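Local coordinates for mbSHANK1 protein (Monosiga brevicollis, PDB 6X23) that contains a PDZ domain that binds a GIRK3 peptide and, as a SHANK-family member, probably serves as an adaptor for receptors, at residues A8-K12 with I96-S101; K12-M18 with D90-I96. All blocks are in the same frame, centred on the assembly; numbering follows the deposited sequence.

Interaction 1 (A8-K12 with I96-S101); sequences APEGK and IARRLS
With its first torsion at 51°, Glu10 holds CG between its own backbone N and carbonyl carbon, and the chain, extended beyond CG, carries the carboxylate to Ala97, where Glu10 OE2 lies 3.6 Å from Ala97 CB. With CG anti to its carbonyl carbon (chi1 -80°), Leu100 lays its branched end against the partner backbone, CG 3.5 Å from Gly11 N. The two segments are outer parts of the first and last strands of the PDZ domain, which run antiparallel and bring the chain ends together. Three backbone bonds establish this. Gly11 and Arg98 form a hydrogen-bonded pair, Gly11 N to Arg98 O and Arg98 N to Gly11 O, each 2.9 Å. The third, Leu100 N to Pro9 O, is short at 2.6 Å, its 146° at the hydrogen close to that of Arg98 N to Gly11 O, and extends the antiparallel ladder one step beyond Arg99, where the regular strand ends. Because Gly11 has no side chain, Leu100 can lie against the bare backbone there; a beta carbon on Gly11 would come tight against Leu100 CD1. Further out the packing thins: Pro9 CD lies 3.9 Å from Ser101 CB, and both residues are exposed. Glu10 and Arg99 face each other as a non-hydrogen-bonded pair whose side chains diverge. The charged ends find partners beyond the two strands: Glu10 OE2 reaches past strand 91-99 to a salt bridge with Arg64 of strand 64-68, and Arg98 NH2 is salt-bridged to Asp63, with a further hydrogen bond to Gly58 O. At the inner end of the contact, Ile96 O takes a CA-H contact from Lys12, its oxygen 3.1 Å from Lys12 CA.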
ATOM      1  N   ALA A   8      18.449   8.392   4.295  1.00 67.74           N
ATOM      2  CA  ALA A   8      17.283   8.286   3.426  1.00 57.32           C
ATOM      3  C   ALA A   8      16.193   9.296   3.802  1.00 55.17           C
ATOM      4  O   ALA A   8      15.544   9.159   4.837  1.00 57.53           O
ATOM      5  CB  ALA A   8      16.730   6.863   3.466  1.00 52.35           C
ATOM      6  N   PRO A   9      15.998  10.317   2.964  1.00 50.54           N
ATOM      7  CA  PRO A   9      14.856  11.223   3.146  1.00 46.03           C
ATOM      8  C   PRO A   9      13.634  10.756   2.370  1.00 45.23           C
ATOM      9  O   PRO A   9      13.705  10.298   1.225  1.00 36.26           O
ATOM     10  CB  PRO A   9      15.381  12.554   2.589  1.00 41.37           C
ATOM     11  CG  PRO A   9      16.441  12.159   1.567  1.00 43.33           C
ATOM     12  CD  PRO A   9      16.819  10.696   1.802  1.00 48.04           C
ATOM     13  N   GLU A  10      12.472  10.873   2.997  1.00 40.97           N
ATOM     14  CA  GLU A  10      11.263  10.472   2.304  1.00 34.67           C
ATOM     15  C   GLU A  10      10.247  11.595   2.322  1.00 30.28           C
ATOM     16  O   GLU A  10      10.278  12.486   3.166  1.00 41.59           O
ATOM     17  CB  GLU A  10      10.642   9.197   2.885  1.00 34.42           C
ATOM     18  CG  GLU A  10      10.411   9.184   4.388  1.00 48.42           C
ATOM     19  CD  GLU A  10      10.351   7.754   4.937  1.00 49.92           C
ATOM     20  OE1 GLU A  10      10.962   6.847   4.333  1.00 49.53           O
ATOM     21  OE2 GLU A  10       9.702   7.542   5.983  1.00 58.13           O
ATOM     22  N   GLY A  11       9.353  11.549   1.352  1.00 30.03           N
ATOM     23  CA  GLY A  11       8.230  12.455   1.299  1.00 26.04           C
ATOM     24  C   GLY A  11       6.951  11.659   1.366  1.00 23.53           C
ATOM     25  O   GLY A  11       6.891  10.509   0.933  1.00 27.29           O
ATOM     26  N   LYS A  12       5.923  12.276   1.915  1.00 23.46           N
ATOM     27  CA  LYS A  12       4.613  11.663   1.982  1.00 21.76           C
ATOM     28  C   LYS A  12       3.753  12.099   0.800  1.00 19.04           C
ATOM     29  O   LYS A  12       3.894  13.203   0.275  1.00 17.47           O
ATOM     30  CB  LYS A  12       3.935  12.027   3.302  1.00 17.97           C
ATOM     31  CG  LYS A  12       4.767  11.659   4.533  1.00 20.51           C
ATOM     32  CD  LYS A  12       3.940  11.798   5.781  1.00 22.42           C
ATOM     33  CE  LYS A  12       4.767  12.278   6.947  1.00 23.42           C
ATOM     34  NZ  LYS A  12       3.892  12.953   7.975  1.00 29.55           N
ATOM     35  N   ILE A  96       1.298   7.397   1.907  1.00 14.81           N
ATOM     36  CA  ILE A  96       2.511   6.590   1.901  1.00 20.77           C
ATOM     37  C   ILE A  96       3.737   7.475   2.050  1.00 23.19           C
ATOM     38  O   ILE A  96       3.692   8.684   1.836  1.00 24.01           O
ATOM     39  CB  ILE A  96       2.637   5.752   0.620  1.00 23.49           C
ATOM     40  CG1 ILE A  96       2.569   6.669  -0.617  1.00 18.65           C
ATOM     41  CG2 ILE A  96       1.605   4.635   0.645  1.00 22.91           C
ATOM     42  CD1 ILE A  96       3.946   7.024  -1.228  1.00 21.57           C
ATOM     43  N   ALA A  97       4.854   6.823   2.372  1.00 28.47           N
ATOM     44  CA  ALA A  97       6.161   7.462   2.478  1.00 30.61           C
ATOM     45  C   ALA A  97       7.074   6.894   1.401  1.00 28.60           C
ATOM     46  O   ALA A  97       7.137   5.678   1.216  1.00 31.86           O
ATOM     47  CB  ALA A  97       6.762   7.258   3.873  1.00 30.16           C
ATOM     48  N   ARG A  98       7.778   7.776   0.697  1.00 29.02           N
ATOM     49  CA  ARG A  98       8.508   7.434  -0.511  1.00 23.83           C
ATOM     50  C   ARG A  98       9.916   7.990  -0.428  1.00 32.60           C
ATOM     51  O   ARG A  98      10.112   9.163  -0.106  1.00 34.56           O
ATOM     52  CB  ARG A  98       7.785   7.992  -1.749  1.00 25.44           C
ATOM     53  CG  ARG A  98       8.582   8.079  -2.997  1.00 24.98           C
ATOM     54  CD  ARG A  98       7.676   8.448  -4.140  1.00 30.17           C
ATOM     55  NE  ARG A  98       6.573   7.495  -4.309  1.00 29.10           N
ATOM     56  CZ  ARG A  98       5.462   7.743  -5.013  1.00 31.48           C
ATOM     57  NH1 ARG A  98       5.282   8.916  -5.608  1.00 28.92           N
ATOM     58  NH2 ARG A  98       4.516   6.817  -5.131  1.00 31.57           N
ATOM     59  N   ARG A  99      10.886   7.137  -0.716  1.00 32.32           N
ATOM     60  CA  ARG A  99      12.278   7.545  -0.734  1.00 36.94           C
ATOM     61  C   ARG A  99      12.458   8.719  -1.675  1.00 34.85           C
ATOM     62  O   ARG A  99      11.917   8.715  -2.772  1.00 42.58           O
ATOM     63  CB  ARG A  99      13.140   6.378  -1.199  1.00 49.28           C
ATOM     64  CG  ARG A  99      13.173   6.121  -2.746  1.00 61.36           C
ATOM     65  CD  ARG A  99      11.830   5.981  -3.574  1.00 53.72           C
ATOM     66  NE  ARG A  99      12.072   6.393  -4.974  1.00 56.81           N
ATOM     67  CZ  ARG A  99      11.896   7.643  -5.445  1.00 58.73           C
ATOM     68  NH1 ARG A  99      11.388   8.591  -4.670  1.00 48.93           N
ATOM     69  NH2 ARG A  99      12.186   7.971  -6.718  1.00 70.69           N
ATOM     70  N   LEU A 100      13.193   9.740  -1.263  1.00 38.03           N
ATOM     71  CA  LEU A 100      13.288  10.899  -2.145  1.00 42.75           C
ATOM     72  C   LEU A 100      14.600  10.945  -2.915  1.00 44.82           C
ATOM     73  O   LEU A 100      14.589  11.169  -4.136  1.00 46.72           O
ATOM     74  CB  LEU A 100      13.095  12.199  -1.345  1.00 33.57           C
ATOM     75  CG  LEU A 100      11.651  12.595  -1.017  1.00 30.50           C
ATOM     76  CD1 LEU A 100      11.537  14.078  -0.654  1.00 29.15           C
ATOM     77  CD2 LEU A 100      10.705  12.266  -2.159  1.00 24.35           C
ATOM     78  N   SER A 101      15.740  10.764  -2.216  1.00 50.19           N
ATOM     79  CA  SER A 101      17.044  10.730  -2.862  1.00 54.89           C
ATOM     80  C   SER A 101      16.986   9.640  -3.926  1.00 65.75           C
ATOM     81  O   SER A 101      17.029   9.975  -5.120  1.00 69.51           O
ATOM     82  CB  SER A 101      18.171  10.512  -1.845  1.00 52.23           C
ATOM     83  OG  SER A 101      19.438  10.435  -2.491  1.00 57.45           O
TER

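Interaction 2 (K12-M18 with D90-I96); sequences KMDLIIM and DVVAFRI
Ile17 meets Phe94 across the strands, CD1 lying 3.6 Å from CD2 of the ring, the side chains crossing at about a right angle. On the same face Ile17 CB packs 3.9 Å from Val92 CG1, and Leu15 CD1 reaches Ile96 CG1 at 4.0 Å. Six backbone bonds fix this register, in hydrogen-bonded pairs Met13-Ile96, Leu15-Phe94 and Ile17-Val92; the shortest, Leu15 N to Phe94 O, is 2.7 Å. On the other face Arg95, extended with chi1 -177°, runs beside Asp14, whose OD1 sits 3.9 Å from Arg95 CB, while Lys12 crosses Arg95 with CD 3.6 Å from Arg95 NH2 and NZ over one face of the guanidinium. The charges of Asp14 and Arg95 are near but not salt-bridged, Asp14 OD1 lying 4.5 Å from Arg95 NE and well out of the guanidinium plane; the link is a water that donates to Asp14 OD2 and weakly accepts from Arg95 NE. A second water accepts a hydrogen bond from Lys12 NZ and a weak one from Arg95 NH2. In the next shell, Glu67 on strand 64-68 salt-bridges Arg95 NH1. Behind the apolar face, Leu65 and Leu68 back Phe94, and Ile17 touches helix 53-57 and Phe24, part of the Gly-Phe-Gly-Phe loop that in PDZ domains receives the peptide carboxylate. A leucine in place of Arg95 would probably leave Glu67 without its salt-bridge mate and the water on Asp14 with one anchor fewer. Lys12 NZ stands 3.7 Å from Arg95 NH2, a like-charge approach that Glu67, Asp14 and the waters probably offset.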
ATOM      1  N   LYS A  12       5.923  12.276   1.915  1.00 23.46           N
ATOM      2  CA  LYS A  12       4.613  11.663   1.982  1.00 21.76           C
ATOM      3  C   LYS A  12       3.753  12.099   0.800  1.00 19.04           C
ATOM      4  O   LYS A  12       3.894  13.203   0.275  1.00 17.47           O
ATOM      5  CB  LYS A  12       3.935  12.027   3.302  1.00 17.97           C
ATOM      6  CG  LYS A  12       4.767  11.659   4.533  1.00 20.51           C
ATOM      7  CD  LYS A  12       3.940  11.798   5.781  1.00 22.42           C
ATOM      8  CE  LYS A  12       4.767  12.278   6.947  1.00 23.42           C
ATOM      9  NZ  LYS A  12       3.892  12.953   7.975  1.00 29.55           N
ATOM     10  N   MET A  13       2.863  11.212   0.368  1.00 16.13           N
ATOM     11  CA  MET A  13       1.949  11.571  -0.705  1.00 20.54           C
ATOM     12  C   MET A  13       0.639  10.851  -0.452  1.00 18.14           C
ATOM     13  O   MET A  13       0.636   9.765   0.135  1.00 20.93           O
ATOM     14  CB  MET A  13       2.519  11.199  -2.090  1.00 19.19           C
ATOM     15  CG  MET A  13       3.608  12.121  -2.625  1.00 18.85           C
ATOM     16  SD  MET A  13       2.994  13.800  -2.846  1.00 33.67           S
ATOM     17  CE  MET A  13       2.521  13.880  -4.589  1.00 28.22           C
ATOM     18  N   ASP A  14      -0.477  11.461  -0.878  1.00 14.84           N
ATOM     19  CA  ASP A  14      -1.790  10.828  -0.782  1.00 14.99           C
ATOM     20  C   ASP A  14      -2.116  10.201  -2.129  1.00 14.25           C
ATOM     21  O   ASP A  14      -1.747  10.731  -3.155  1.00 14.55           O
ATOM     22  CB  ASP A  14      -2.854  11.841  -0.413  1.00 14.25           C
ATOM     23  CG  ASP A  14      -2.598  12.469   0.943  1.00 19.73           C
ATOM     24  OD1 ASP A  14      -2.995  11.853   1.940  1.00 21.68           O
ATOM     25  OD2 ASP A  14      -1.988  13.562   1.030  1.00 23.78           O
ATOM     26  N   LEU A  15      -2.773   9.050  -2.125  1.00 20.07           N
ATOM     27  CA  LEU A  15      -3.129   8.350  -3.352  1.00 14.67           C
ATOM     28  C   LEU A  15      -4.553   7.830  -3.218  1.00 18.92           C
ATOM     29  O   LEU A  15      -4.969   7.452  -2.119  1.00 20.12           O
ATOM     30  CB  LEU A  15      -2.204   7.159  -3.606  1.00 14.78           C
ATOM     31  CG  LEU A  15      -0.843   7.224  -4.254  1.00 25.26           C
ATOM     32  CD1 LEU A  15       0.040   8.082  -3.442  1.00 20.60           C
ATOM     33  CD2 LEU A  15      -0.310   5.797  -4.274  1.00 18.89           C
ATOM     34  N   ILE A  16      -5.286   7.795  -4.338  1.00 23.23           N
ATOM     35  CA  ILE A  16      -6.617   7.211  -4.429  1.00 21.32           C
ATOM     36  C   ILE A  16      -6.621   6.244  -5.593  1.00 22.88           C
ATOM     37  O   ILE A  16      -6.185   6.590  -6.698  1.00 19.70           O
ATOM     38  CB  ILE A  16      -7.729   8.262  -4.603  1.00 27.29           C
ATOM     39  CG1 ILE A  16      -7.717   9.245  -3.429  1.00 30.70           C
ATOM     40  CG2 ILE A  16      -9.081   7.587  -4.591  1.00 22.59           C
ATOM     41  CD1 ILE A  16      -8.744  10.344  -3.529  1.00 38.41           C
ATOM     42  N   ILE A  17      -7.085   5.025  -5.340  1.00 23.25           N
ATOM     43  CA  ILE A  17      -6.988   3.911  -6.275  1.00 23.69           C
ATOM     44  C   ILE A  17      -8.354   3.256  -6.390  1.00 28.70           C
ATOM     45  O   ILE A  17      -8.948   2.868  -5.369  1.00 27.41           O
ATOM     46  CB  ILE A  17      -5.935   2.880  -5.829  1.00 20.14           C
ATOM     47  CG1 ILE A  17      -4.712   3.574  -5.229  1.00 22.73           C
ATOM     48  CG2 ILE A  17      -5.504   2.043  -7.001  1.00 21.66           C
ATOM     49  CD1 ILE A  17      -3.602   2.610  -4.814  1.00 20.55           C
ATOM     50  N   MET A  18      -8.864   3.143  -7.616  1.00 29.59           N
ATOM     51  CA  MET A  18     -10.093   2.426  -7.928  1.00 30.32           C
ATOM     52  C   MET A  18      -9.747   0.946  -8.025  1.00 32.80           C
ATOM     53  O   MET A  18      -8.683   0.591  -8.544  1.00 26.52           O
ATOM     54  CB  MET A  18     -10.681   2.898  -9.259  1.00 36.03           C
ATOM     55  CG  MET A  18     -10.947   4.407  -9.396  1.00 44.20           C
ATOM     56  SD  MET A  18     -12.250   5.094  -8.366  1.00 79.02           S
ATOM     57  CE  MET A  18     -12.155   6.859  -8.706  1.00 57.80           C
ATOM     58  N   ASP A  90     -14.836  -0.413  -3.574  1.00 33.59           N
ATOM     59  CA  ASP A  90     -14.353  -0.170  -4.917  1.00 30.87           C
ATOM     60  C   ASP A  90     -13.217   0.833  -4.951  1.00 29.77           C
ATOM     61  O   ASP A  90     -12.423   0.818  -5.896  1.00 33.53           O
ATOM     62  CB  ASP A  90     -15.515   0.281  -5.797  1.00 38.45           C
ATOM     63  CG  ASP A  90     -16.381  -0.881  -6.206  1.00 48.18           C
ATOM     64  OD1 ASP A  90     -15.853  -2.028  -6.170  1.00 43.82           O
ATOM     65  OD2 ASP A  90     -17.560  -0.655  -6.559  1.00 54.87           O
ATOM     66  N   VAL A  91     -13.111   1.675  -3.938  1.00 25.91           N
ATOM     67  CA  VAL A  91     -12.094   2.702  -3.855  1.00 23.79           C
ATOM     68  C   VAL A  91     -11.325   2.536  -2.556  1.00 20.83           C
ATOM     69  O   VAL A  91     -11.884   2.147  -1.531  1.00 22.53           O
ATOM     70  CB  VAL A  91     -12.738   4.093  -3.926  1.00 27.84           C
ATOM     71  CG1 VAL A  91     -11.676   5.134  -4.136  1.00 25.02           C
ATOM     72  CG2 VAL A  91     -13.760   4.123  -5.038  1.00 38.74           C
ATOM     73  N   VAL A  92     -10.040   2.876  -2.593  1.00 18.67           N
ATOM     74  CA  VAL A  92      -9.189   2.887  -1.411  1.00 16.31           C
ATOM     75  C   VAL A  92      -8.375   4.161  -1.476  1.00 20.23           C
ATOM     76  O   VAL A  92      -8.097   4.678  -2.560  1.00 25.59           O
ATOM     77  CB  VAL A  92      -8.255   1.645  -1.341  1.00 21.46           C
ATOM     78  CG1 VAL A  92      -7.116   1.771  -2.326  1.00 20.89           C
ATOM     79  CG2 VAL A  92      -7.708   1.433   0.030  1.00 18.36           C
ATOM     80  N   ALA A  93      -7.991   4.670  -0.317  1.00 19.05           N
ATOM     81  CA  ALA A  93      -7.068   5.790  -0.226  1.00 18.34           C
ATOM     82  C   ALA A  93      -5.908   5.405   0.677  1.00 19.08           C
ATOM     83  O   ALA A  93      -6.099   4.805   1.744  1.00 15.44           O
ATOM     84  CB  ALA A  93      -7.742   7.048   0.312  1.00 22.92           C
ATOM     85  N   PHE A  94      -4.707   5.746   0.216  1.00 23.87           N
ATOM     86  CA  PHE A  94      -3.449   5.499   0.902  1.00 16.76           C
ATOM     87  C   PHE A  94      -2.756   6.830   1.107  1.00 19.07           C
ATOM     88  O   PHE A  94      -2.792   7.699   0.226  1.00 19.73           O
ATOM     89  CB  PHE A  94      -2.521   4.582   0.084  1.00 12.90           C
ATOM     90  CG  PHE A  94      -3.022   3.167  -0.060  1.00 22.61           C
ATOM     91  CD1 PHE A  94      -3.581   2.502   1.014  1.00 22.86           C
ATOM     92  CD2 PHE A  94      -2.954   2.513  -1.279  1.00 22.06           C
ATOM     93  CE1 PHE A  94      -4.041   1.200   0.884  1.00 20.61           C
ATOM     94  CE2 PHE A  94      -3.438   1.216  -1.417  1.00 21.25           C
ATOM     95  CZ  PHE A  94      -3.981   0.567  -0.327  1.00 20.18           C
ATOM     96  N   ARG A  95      -2.132   6.990   2.268  1.00 16.17           N
ATOM     97  CA  ARG A  95      -1.018   7.908   2.438  1.00 17.42           C
ATOM     98  C   ARG A  95       0.240   7.075   2.636  1.00 16.33           C
ATOM     99  O   ARG A  95       0.242   6.142   3.438  1.00 24.05           O
ATOM    100  CB  ARG A  95      -1.243   8.831   3.629  1.00 18.82           C
ATOM    101  CG  ARG A  95      -0.155   9.864   3.845  1.00 17.21           C
ATOM    102  CD  ARG A  95      -0.541  10.765   4.967  1.00 15.02           C
ATOM    103  NE  ARG A  95       0.321  11.935   5.001  1.00 21.05           N
ATOM    104  CZ  ARG A  95       0.197  12.899   5.910  1.00 26.00           C
ATOM    105  NH1 ARG A  95      -0.743  12.799   6.844  1.00 18.54           N
ATOM    106  NH2 ARG A  95       1.015  13.951   5.894  1.00 23.64           N
ATOM    107  N   ILE A  96       1.298   7.397   1.907  1.00 14.81           N
ATOM    108  CA  ILE A  96       2.511   6.590   1.901  1.00 20.77           C
ATOM    109  C   ILE A  96       3.737   7.475   2.050  1.00 23.19           C
ATOM    110  O   ILE A  96       3.692   8.684   1.836  1.00 24.01           O
ATOM    111  CB  ILE A  96       2.637   5.752   0.620  1.00 23.49           C
ATOM    112  CG1 ILE A  96       2.569   6.669  -0.617  1.00 18.65           C
ATOM    113  CG2 ILE A  96       1.605   4.635   0.645  1.00 22.91           C
ATOM    114  CD1 ILE A  96       3.946   7.024  -1.228  1.00 21.57           C
TER
HETATM  115  O   HOH W   1       2.575  15.529   8.101  1.00 31.06           O
HETATM  116  O   HOH W   2       0.520  12.997   2.493  1.00 20.84           O

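Overall arrangement
Interactions 1 and 2 are consecutive lengths of one antiparallel ladder between strands 10-18 and 91-99, sharing Lys12 and Ile96, with centres 16 Å apart. The centre of interaction 2 is about 7 Å from the centre of the chain, that of interaction 1 about 14 Å; interaction 2 buries 707 Å², its apolar face set into the domain core, whereas interaction 1 buries 406 Å² and is mostly exposed. Backbone bonding is common to both, but aliphatic and aromatic groups pack across interaction 2, while interaction 1 has little apolar packing beyond Leu100 and Pro9 against the partner. In both, the salt bridges lead away from the two segments, to residues in or beside strand 64-68.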